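PDB 5OPF: chitin-binding domain 3 protein from Micromonospora aurantiaca ATCC 27029, which is a copper-dependent lytic polysaccharide monooxygenase that probably cleaves cellulose oxidatively. Local coordinates for residues 36-39 / 40-44. Sequence-based numbering, arbitrary orientation.
Sequences QAWQ and ADPNA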
ATOM      1  N   GLN A  36       8.832   7.632 -12.816  1.00  7.73           N
ATOM      2  CA  GLN A  36       7.678   8.447 -13.185  1.00  8.81           C
ATOM      3  C   GLN A  36       6.978   9.002 -11.950  1.00  7.64           C
ATOM      4  O   GLN A  36       6.428  10.110 -11.986  1.00  9.39           O
ATOM      5  CB  GLN A  36       6.715   7.693 -14.115  1.00  8.66           C
ATOM      6  CG  GLN A  36       6.105   6.398 -13.582  1.00  8.69           C
ATOM      7  CD  GLN A  36       4.799   6.570 -12.817  1.00  8.27           C
ATOM      8  OE1 GLN A  36       3.883   7.269 -13.268  1.00  9.45           O
ATOM      9  NE2 GLN A  36       4.693   5.903 -11.678  1.00  7.47           N
ATOM     10  N   ALA A  37       7.019   8.272 -10.839  1.00  7.08           N
ATOM     11  CA  ALA A  37       6.422   8.774  -9.608  1.00  7.68           C
ATOM     12  C   ALA A  37       7.218   9.951  -9.051  1.00  7.41           C
ATOM     13  O   ALA A  37       6.649  10.999  -8.736  1.00  8.50           O
ATOM     14  CB  ALA A  37       6.305   7.651  -8.570  1.00  8.32           C
ATOM     15  N   TRP A  38       8.540   9.803  -8.919  1.00  8.00           N
ATOM     16  CA  TRP A  38       9.354  10.894  -8.390  1.00  8.79           C
ATOM     17  C   TRP A  38       9.265  12.125  -9.276  1.00 10.22           C
ATOM     18  O   TRP A  38       9.259  13.262  -8.780  1.00 11.65           O
ATOM     19  CB  TRP A  38      10.806  10.444  -8.265  1.00  8.72           C
ATOM     20  CG  TRP A  38      11.141   9.648  -7.012  1.00  8.39           C
ATOM     21  CD1 TRP A  38      11.397   8.303  -6.921  1.00  9.75           C
ATOM     22  CD2 TRP A  38      11.295  10.162  -5.685  1.00  8.35           C
ATOM     23  NE1 TRP A  38      11.681   7.964  -5.620  1.00  9.28           N
ATOM     24  CE2 TRP A  38      11.641   9.091  -4.846  1.00  8.64           C
ATOM     25  CE3 TRP A  38      11.183  11.433  -5.126  1.00  9.26           C
ATOM     26  CZ2 TRP A  38      11.875   9.258  -3.479  1.00  9.38           C
ATOM     27  CZ3 TRP A  38      11.404  11.589  -3.778  1.00 10.06           C
ATOM     28  CH2 TRP A  38      11.750  10.517  -2.973  1.00 10.17           C
ATOM     29  N   GLN A  39       9.205  11.928 -10.593  1.00 10.09           N
ATOM     30  CA  GLN A  39       9.127  13.069 -11.501  1.00 11.38           C
ATOM     31  C   GLN A  39       7.781  13.781 -11.395  1.00 11.49           C
ATOM     32  O   GLN A  39       7.717  15.012 -11.506  1.00 14.57           O
ATOM     33  CB  GLN A  39       9.399  12.617 -12.936  1.00 13.95           C
ATOM     34  CG  GLN A  39      10.819  12.100 -13.166  1.00 15.45           C
ATOM     35  CD  GLN A  39      11.858  13.206 -13.234  1.00 20.13           C
ATOM     36  OE1 GLN A  39      12.574  13.471 -12.266  1.00 25.93           O
ATOM     37  NE2 GLN A  39      11.951  13.849 -14.387  1.00 24.34           N
ATOM     38  N   ALA A  40       6.698  13.035 -11.170  1.00 10.93           N
ATOM     39  CA  ALA A  40       5.362  13.634 -11.146  1.00 11.17           C
ATOM     40  C   ALA A  40       5.118  14.415  -9.859  1.00 10.14           C
ATOM     41  O   ALA A  40       4.576  15.527  -9.893  1.00 12.32           O
ATOM     42  CB  ALA A  40       4.306  12.543 -11.308  1.00 12.54           C
ATOM     43  N   ASP A  41       5.485  13.843  -8.715  1.00 10.13           N
ATOM     44  CA  ASP A  41       5.287  14.533  -7.449  1.00 10.03           C
ATOM     45  C   ASP A  41       6.128  13.848  -6.378  1.00  8.77           C
ATOM     46  O   ASP A  41       5.736  12.793  -5.846  1.00  8.78           O
ATOM     47  CB  ASP A  41       3.818  14.536  -7.035  1.00 10.64           C
ATOM     48  CG  ASP A  41       3.559  15.444  -5.838  1.00 13.00           C
ATOM     49  OD1 ASP A  41       4.527  15.765  -5.110  1.00 11.86           O
ATOM     50  OD2 ASP A  41       2.398  15.851  -5.625  1.00 13.86           O
ATOM     51  N   PRO A  42       7.296  14.405  -6.043  1.00  9.22           N
ATOM     52  CA  PRO A  42       8.141  13.766  -5.024  0.52  8.37           C
ATOM     53  C   PRO A  42       7.459  13.620  -3.679  1.00  8.22           C
ATOM     54  O   PRO A  42       7.844  12.741  -2.899  1.00  8.31           O
ATOM     55  CB  PRO A  42       9.366  14.689  -4.946  0.52 10.53           C
ATOM     56  CG  PRO A  42       9.400  15.382  -6.258  0.52 10.28           C
ATOM     57  CD  PRO A  42       7.964  15.562  -6.661  0.52 10.23           C
ATOM     58  N   ASN A  43       6.455  14.444  -3.377  1.00  9.12           N
ATOM     59  CA  ASN A  43       5.797  14.343  -2.080  1.00  9.17           C
ATOM     60  C   ASN A  43       5.015  13.052  -1.903  1.00  9.32           C
ATOM     61  O   ASN A  43       4.698  12.695  -0.759  1.00  9.74           O
ATOM     62  CB  ASN A  43       4.899  15.547  -1.853  1.00 12.06           C
ATOM     63  CG  ASN A  43       5.683  16.822  -1.733  1.00 13.52           C
ATOM     64  OD1 ASN A  43       6.834  16.824  -1.276  1.00 15.90           O
ATOM     65  ND2 ASN A  43       5.073  17.926  -2.144  1.00 16.55           N
ATOM     66  N   ALA A  44       4.701  12.326  -2.981  1.00  8.71           N
ATOM     67  CA  ALA A  44       4.096  11.006  -2.813  1.00  8.23           C
ATOM     68  C   ALA A  44       5.020  10.090  -2.031  1.00  8.05           C
ATOM     69  O   ALA A  44       4.555   9.157  -1.362  1.00  9.83           O
ATOM     70  CB  ALA A  44       3.804  10.379  -4.173  1.00  9.10           C
TER
HETATM   71  O   HOH W   1       4.366  10.804  -7.357  1.00  9.97           O
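W38 and P42 meet where helix 32-40 ends and the chain bends into helix 43-46, a tight helix-to-helix junction in the helical region between strands 2-6 and 52-54, outside the two sheets. The proline does not lie on the indole: its CB comes to the benzo edge, near the ring plane, with W38 CE3 3.7 Å from P42 CB. With chi1 at -82° the indole CG lies opposite the carbonyl carbon, and chi2 at 107° turns the benzo edge toward P42. On the same side, P42 CG lies 3.3 Å from W38 O, a less certain contact that belongs to one of two conformers of the proline. F22 and W46 also pack on the indole, the latter edge-to-face, and W38 NE1 makes a weak hydrogen bond to C14 O. Replacing W38 by an alanine is likely to open a gap beside P42, F22 and W46 and leave C14 O without that weak bond. The backbone closes the helix just behind: A40 N bonds to Q36 O at 3.0 Å, while D41 N points almost straight at A37 O (3.1 Å, N-H...O angle 177°). At D41 the backbone departs from helical geometry, and its carboxylate turns to the next helix as a cap, OD1 accepting from N43 N at 2.9 Å from above the carboxylate plane. A water donates to both A37 O and D41 O, stitching the old helix to the new turn. The chemistry is thus divided: apolar contact packs the proline against the tryptophan edge, while D41 serves both helices, its N ending one and its side chain capping the other.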